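Local coordinates for glideosome-associated protein 50 (Plasmodium falciparum 3D7, PDB 3TGH), which probably anchors the glideosome, the motor complex for parasite gliding and host-cell invasion, to the inner membrane complex, using a phosphatase-like fold, at residues A[87-92]-A[124-129]; A[187-192]-A[319-324]. One frame throughout, in Å; residues are numbered along the deposited sequence.

Contact 1. Residues A[87-92]-A[124-129]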
loop_
_atom_site.group_PDB
_atom_site.type_symbol
_atom_site.label_atom_id
_atom_site.label_comp_id
_atom_site.label_asym_id
_atom_site.label_seq_id
_atom_site.Cartn_x
_atom_site.Cartn_y
_atom_site.Cartn_z
ATOM N N GLY A 87 14.265 -11.396 7.096
ATOM C CA GLY A 87 14.092 -12.828 6.839
ATOM C C GLY A 87 14.355 -13.165 5.382
ATOM O O GLY A 87 15.169 -12.520 4.722
ATOM N N ASN A 88 13.661 -14.180 4.878
ATOM C CA ASN A 88 13.834 -14.624 3.488
ATOM C C ASN A 88 12.967 -13.757 2.573
ATOM O O ASN A 88 11.851 -14.128 2.190
ATOM C CB ASN A 88 13.489 -16.116 3.365
ATOM C CG ASN A 88 13.988 -16.735 2.073
ATOM O OD1 ASN A 88 14.131 -16.059 1.060
ATOM N ND2 ASN A 88 14.264 -18.039 2.109
ATOM N N TYR A 89 13.486 -12.575 2.259
ATOM C CA TYR A 89 12.779 -11.609 1.423
ATOM C C TYR A 89 12.522 -12.154 0.014
ATOM O O TYR A 89 11.472 -11.900 -0.560
ATOM C CB TYR A 89 13.545 -10.268 1.365
ATOM C CG TYR A 89 15.002 -10.413 0.990
ATOM C CD1 TYR A 89 15.998 -10.521 1.972
ATOM C CD2 TYR A 89 15.393 -10.438 -0.332
ATOM C CE1 TYR A 89 17.326 -10.655 1.625
ATOM C CE2 TYR A 89 16.718 -10.586 -0.691
ATOM C CZ TYR A 89 17.684 -10.692 0.291
ATOM O OH TYR A 89 19.003 -10.834 -0.069
ATOM N N ASN A 90 13.486 -12.903 -0.517
ATOM C CA ASN A 90 13.403 -13.465 -1.866
ATOM C C ASN A 90 12.242 -14.449 -2.019
ATOM O O ASN A 90 11.605 -14.514 -3.075
ATOM C CB ASN A 90 14.731 -14.136 -2.238
ATOM C CG ASN A 90 14.755 -14.621 -3.670
ATOM O OD1 ASN A 90 14.795 -15.825 -3.925
ATOM N ND2 ASN A 90 14.712 -13.686 -4.616
ATOM N N ALA A 91 11.956 -15.201 -0.960
ATOM C CA ALA A 91 10.816 -16.098 -0.946
ATOM C C ALA A 91 9.494 -15.369 -1.160
ATOM O O ALA A 91 8.609 -15.876 -1.845
ATOM C CB ALA A 91 10.778 -16.906 0.368
ATOM N N GLN A 92 9.354 -14.175 -0.583
ATOM C CA GLN A 92 8.133 -13.400 -0.771
ATOM C C GLN A 92 8.010 -12.888 -2.203
ATOM O O GLN A 92 6.910 -12.785 -2.730
ATOM C CB GLN A 92 8.085 -12.233 0.211
ATOM C CG GLN A 92 8.055 -12.685 1.645
ATOM C CD GLN A 92 7.566 -11.611 2.589
ATOM O OE1 GLN A 92 6.587 -10.907 2.311
ATOM N NE2 GLN A 92 8.234 -11.491 3.730
ATOM N N PRO A 124 5.375 -8.558 -8.037
ATOM C CA PRO A 124 6.241 -8.951 -9.167
ATOM C C PRO A 124 7.695 -8.466 -9.036
ATOM O O PRO A 124 8.599 -9.019 -9.678
ATOM C CB PRO A 124 5.550 -8.322 -10.377
ATOM C CG PRO A 124 4.772 -7.192 -9.826
ATOM C CD PRO A 124 4.354 -7.578 -8.441
ATOM N N ASN A 125 7.893 -7.449 -8.197
ATOM C CA ASN A 125 9.202 -6.922 -7.850
ATOM C C ASN A 125 9.026 -6.160 -6.536
ATOM O O ASN A 125 7.888 -5.943 -6.094
ATOM C CB ASN A 125 9.737 -6.003 -8.951
ATOM C CG ASN A 125 11.182 -5.564 -8.707
ATOM O OD1 ASN A 125 12.009 -6.348 -8.252
ATOM N ND2 ASN A 125 11.474 -4.297 -8.990
ATOM N N TYR A 126 10.135 -5.771 -5.915
ATOM C CA TYR A 126 10.093 -5.032 -4.651
ATOM C C TYR A 126 9.418 -3.664 -4.820
ATOM O O TYR A 126 8.854 -3.137 -3.863
ATOM C CB TYR A 126 11.503 -4.899 -4.074
ATOM C CG TYR A 126 12.155 -6.242 -3.811
ATOM C CD1 TYR A 126 11.676 -7.080 -2.805
ATOM C CD2 TYR A 126 13.199 -6.706 -4.610
ATOM C CE1 TYR A 126 12.236 -8.329 -2.578
ATOM C CE2 TYR A 126 13.772 -7.967 -4.386
ATOM C CZ TYR A 126 13.286 -8.765 -3.364
ATOM O OH TYR A 126 13.829 -10.009 -3.120
ATOM N N TRP A 127 9.481 -3.115 -6.035
ATOM C CA TRP A 127 8.743 -1.925 -6.425
ATOM C C TRP A 127 8.111 -2.186 -7.795
ATOM O O TRP A 127 8.695 -2.883 -8.636
ATOM C CB TRP A 127 9.641 -0.679 -6.472
ATOM C CG TRP A 127 10.727 -0.737 -7.508
ATOM C CD1 TRP A 127 10.699 -0.206 -8.757
ATOM C CD2 TRP A 127 11.995 -1.378 -7.366
ATOM N NE1 TRP A 127 11.885 -0.475 -9.411
ATOM C CE2 TRP A 127 12.693 -1.199 -8.573
ATOM C CE3 TRP A 127 12.615 -2.085 -6.324
ATOM C CZ2 TRP A 127 13.976 -1.711 -8.778
ATOM C CZ3 TRP A 127 13.884 -2.596 -6.525
ATOM C CH2 TRP A 127 14.555 -2.405 -7.742
ATOM N N TYR A 128 6.925 -1.629 -8.014
ATOM C CA TYR A 128 6.166 -1.880 -9.250
ATOM C C TYR A 128 4.966 -0.930 -9.343
ATOM O O TYR A 128 4.820 -0.007 -8.530
ATOM C CB TYR A 128 5.728 -3.363 -9.337
ATOM C CG TYR A 128 4.780 -3.830 -8.240
ATOM C CD1 TYR A 128 5.263 -4.207 -6.992
ATOM C CD2 TYR A 128 3.400 -3.922 -8.469
ATOM C CE1 TYR A 128 4.416 -4.615 -5.985
ATOM C CE2 TYR A 128 2.533 -4.351 -7.470
ATOM C CZ TYR A 128 3.049 -4.680 -6.219
ATOM O OH TYR A 128 2.206 -5.112 -5.225
ATOM N N HIS A 129 4.124 -1.126 -10.351
ATOM C CA HIS A 129 2.939 -0.283 -10.535
ATOM C C HIS A 129 1.791 -1.104 -11.068
ATOM O O HIS A 129 1.999 -2.188 -11.614
ATOM C CB HIS A 129 3.238 0.859 -11.504
ATOM C CG HIS A 129 3.878 0.399 -12.773
ATOM N ND1 HIS A 129 5.239 0.431 -12.969
ATOM C CD2 HIS A 129 3.350 -0.172 -13.884
ATOM C CE1 HIS A 129 5.521 -0.056 -14.164
ATOM N NE2 HIS A 129 4.392 -0.425 -14.742
HETATM O O HOH W 1 15.717 -11.006 -4.806
#
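Tyr-126 reaches the first turn of helix 89-97 chiefly with its phenol oxygen: OH lies 3.2 Å from Tyr-89 CD2, at the edge of that ring and in its plane. The oxygen therefore meets the ring's weakly positive C-H rim and avoids its electron-rich face. The same OH also sits 3.7 Å from Asn-90 CA, while the ring carbons follow at a distance, Tyr-126 CZ being 4.1 Å from Tyr-89 CD2. A long, rigid tyrosine suits this place because the backbones stay 9.3 Å apart even between the CA atoms of Tyr-89 and Tyr-126.

The polar link is made by one water. It lies in the plane of the Tyr-126 ring, 2.7 Å from OH, and accepts a hydrogen bond from Asn-90 ND2 at 2.9 Å. Asn-90 can offer its amide although its CB points away from the loop, because CG stands anti to the backbone N (chi1 -174°).

Further out, Asn-88 caps the helix: its OD1 accepts from Ala-91 N at 3.1 Å, from above the carbonyl plane. The far end of Tyr-89 is tied by its OH to the backbone oxygen of Val-332. On the other segment, Asn-125 ND2 donates to Trp-127 O, in the carbonyl plane on a lone pair, and lies over the indole face. Tyr-126 also touches Leu-80, and its side chain is about 11 Å from that of His-172, a metal-binding residue. With so little surface buried, a hydroxyl at the edge of the Tyr-89 ring and one bridging water make a small, polar junction.

Contact 2. Residues A[187-192]-A[319-324]; sequences KKIADF and QHFAAL
His-320 and Phe-321, side by side on the short helix 317-321, each present a ring face to the last turn of helix 169-189. The closer of the two CH-pi contacts is at Phe-321, where Ile-189 CD1 stands 3.6 Å from the ring centroid, 13° off the normal and somewhat nearer the CZ end. Ile-189 gets there because CG1 is placed between its backbone N and carbonyl carbon (chi1 69°), which sends the extended CG1-CD1 arm to Phe-321 and leaves CG2 for His-320. That second branch packs against the histidine's own stem, CG2 to CB at 3.8 Å. A beta-branched residue thus serves two neighbours at once, and it also touches Phe-131 of strand 128-136.

Lys-188 makes the other CH-pi contact, its CB 3.7 Å from the His-320 centroid and only 8° off the normal. Past CB the packing loosens. The lysine chain bends at chi2, running CG and CD past the CE1 side of the imidazole before the amine leads away; NZ ends 5.1 Å from His-320 NE2, without a charge contact. NE2 is instead hydrogen-bonded to Asp-313 OD1, which would fix the ring's rotation and is consistent with a hydrogen on NE2. Phe-321 is itself largely exposed, so Ile-189 supplies apolar cover on one face of a surface ring.

From Phe-321 to Leu-324 the chain makes a type I beta turn, with Leu-324 N bonded to Phe-321 O at 3.1 Å. This is plain helix-end packing: the short helix 317-321 docks on the end of helix 169-189, beside a sheet of the metallophosphoesterase fold and away from the metal-binding residues.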
loop_
_atom_site.group_PDB
_atom_site.type_symbol
_atom_site.label_atom_id
_atom_site.label_comp_id
_atom_site.label_asym_id
_atom_site.label_seq_id
_atom_site.Cartn_x
_atom_site.Cartn_y
_atom_site.Cartn_z
ATOM N N LYS A 187 1.283 11.332 -14.078
ATOM C CA LYS A 187 0.943 12.750 -14.289
ATOM C C LYS A 187 0.186 13.003 -15.584
ATOM O O LYS A 187 -0.665 13.893 -15.653
ATOM C CB LYS A 187 2.216 13.610 -14.336
ATOM C CG LYS A 187 2.787 13.945 -12.996
ATOM C CD LYS A 187 4.222 14.445 -13.103
ATOM C CE LYS A 187 4.295 15.850 -13.655
ATOM N NZ LYS A 187 5.699 16.353 -13.640
ATOM N N LYS A 188 0.523 12.237 -16.613
ATOM C CA LYS A 188 -0.036 12.434 -17.943
ATOM C C LYS A 188 -1.325 11.647 -18.189
ATOM O O LYS A 188 -2.119 12.036 -19.042
ATOM C CB LYS A 188 1.004 12.045 -18.997
ATOM C CG LYS A 188 2.269 12.899 -18.990
ATOM C CD LYS A 188 2.018 14.280 -19.581
ATOM C CE LYS A 188 3.291 14.890 -20.152
ATOM N NZ LYS A 188 3.017 16.178 -20.853
ATOM N N ILE A 189 -1.542 10.545 -17.466
ATOM C CA ILE A 189 -2.671 9.654 -17.795
ATOM C C ILE A 189 -3.597 9.236 -16.644
ATOM O O ILE A 189 -4.631 8.618 -16.896
ATOM C CB ILE A 189 -2.186 8.380 -18.544
ATOM C CG1 ILE A 189 -1.381 7.458 -17.629
ATOM C CG2 ILE A 189 -1.369 8.773 -19.781
ATOM C CD1 ILE A 189 -0.919 6.181 -18.319
ATOM N N ALA A 190 -3.263 9.589 -15.403
ATOM C CA ALA A 190 -4.046 9.139 -14.255
ATOM C C ALA A 190 -4.809 10.271 -13.563
ATOM O O ALA A 190 -4.231 11.306 -13.208
ATOM C CB ALA A 190 -3.145 8.422 -13.258
ATOM N N ASP A 191 -6.104 10.052 -13.351
ATOM C CA ASP A 191 -6.952 10.998 -12.619
ATOM C C ASP A 191 -6.730 10.871 -11.113
ATOM O O ASP A 191 -6.929 11.836 -10.357
ATOM C CB ASP A 191 -8.415 10.755 -12.969
ATOM C CG ASP A 191 -8.666 10.835 -14.465
ATOM O OD1 ASP A 191 -8.749 11.963 -15.003
ATOM O OD2 ASP A 191 -8.739 9.765 -15.107
ATOM N N PHE A 192 -6.333 9.671 -10.693
ATOM C CA PHE A 192 -5.992 9.367 -9.308
ATOM C C PHE A 192 -4.614 8.707 -9.258
ATOM O O PHE A 192 -4.317 7.821 -10.062
ATOM C CB PHE A 192 -7.000 8.390 -8.704
ATOM C CG PHE A 192 -8.413 8.902 -8.666
ATOM C CD1 PHE A 192 -9.352 8.462 -9.590
ATOM C CD2 PHE A 192 -8.813 9.791 -7.682
ATOM C CE1 PHE A 192 -10.669 8.925 -9.535
ATOM C CE2 PHE A 192 -10.121 10.257 -7.624
ATOM C CZ PHE A 192 -11.044 9.822 -8.551
ATOM N N GLN A 319 1.336 6.100 -25.675
ATOM C CA GLN A 319 2.708 6.583 -25.788
ATOM C C GLN A 319 3.325 6.822 -24.418
ATOM O O GLN A 319 4.529 6.631 -24.236
ATOM C CB GLN A 319 2.770 7.855 -26.640
ATOM C CG GLN A 319 2.526 7.620 -28.140
ATOM C CD GLN A 319 1.063 7.751 -28.572
ATOM O OE1 GLN A 319 0.134 7.661 -27.755
ATOM N NE2 GLN A 319 0.855 7.943 -29.878
ATOM N N HIS A 320 2.500 7.238 -23.461
ATOM C CA HIS A 320 2.950 7.405 -22.079
ATOM C C HIS A 320 3.100 6.067 -21.352
ATOM O O HIS A 320 4.063 5.887 -20.612
ATOM C CB HIS A 320 2.027 8.357 -21.324
ATOM C CG HIS A 320 2.032 9.741 -21.890
ATOM N ND1 HIS A 320 3.181 10.493 -21.988
ATOM C CD2 HIS A 320 1.039 10.498 -22.414
ATOM C CE1 HIS A 320 2.895 11.658 -22.544
ATOM N NE2 HIS A 320 1.603 11.685 -22.813
ATOM N N PHE A 321 2.176 5.129 -21.568
ATOM C CA PHE A 321 2.350 3.763 -21.045
ATOM C C PHE A 321 3.686 3.172 -21.505
ATOM O O PHE A 321 4.333 2.425 -20.769
ATOM C CB PHE A 321 1.242 2.816 -21.519
ATOM C CG PHE A 321 -0.020 2.892 -20.720
ATOM C CD1 PHE A 321 -0.093 2.314 -19.460
ATOM C CD2 PHE A 321 -1.156 3.506 -21.242
ATOM C CE1 PHE A 321 -1.268 2.366 -18.726
ATOM C CE2 PHE A 321 -2.331 3.566 -20.507
ATOM C CZ PHE A 321 -2.381 2.996 -19.243
ATOM N N ALA A 322 4.075 3.489 -22.741
ATOM C CA ALA A 322 5.318 2.989 -23.321
ATOM C C ALA A 322 6.577 3.543 -22.644
ATOM O O ALA A 322 7.662 2.995 -22.855
ATOM C CB ALA A 322 5.361 3.268 -24.830
ATOM N N ALA A 323 6.437 4.601 -21.843
ATOM C CA ALA A 323 7.552 5.180 -21.081
ATOM C C ALA A 323 7.683 4.594 -19.671
ATOM O O ALA A 323 8.622 4.934 -18.939
ATOM C CB ALA A 323 7.398 6.698 -20.991
ATOM N N LEU A 324 6.752 3.731 -19.277
ATOM C CA LEU A 324 6.836 3.085 -17.965
ATOM C C LEU A 324 8.032 2.141 -17.918
ATOM O O LEU A 324 8.394 1.542 -18.929
ATOM C CB LEU A 324 5.558 2.307 -17.635
ATOM C CG LEU A 324 4.311 3.085 -17.225
ATOM C CD1 LEU A 324 3.090 2.161 -17.313
ATOM C CD2 LEU A 324 4.445 3.683 -15.825
#

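Both contacts are partly buried, but contact 1 lies deeper, about 14 Å from the centre of the chain to its own centre, and contact 2 farther out, about 20 Å, with Phe-321 exposed. Strand 128-136 connects them: residues 124-129 lead into it, whereas Ile-189 and Leu-324 of contact 2 pack on it. The two meet directly where His-129 NE2 lies 3.9 Å from Leu-324 CD1, although their centres are 24 Å apart. Contact 1, nearer the metal-binding region, depends on a hydroxyl and a water; contact 2, remote from it, buries twice the surface, 220 against 110 Å², through aliphatic carbons laid over ring faces.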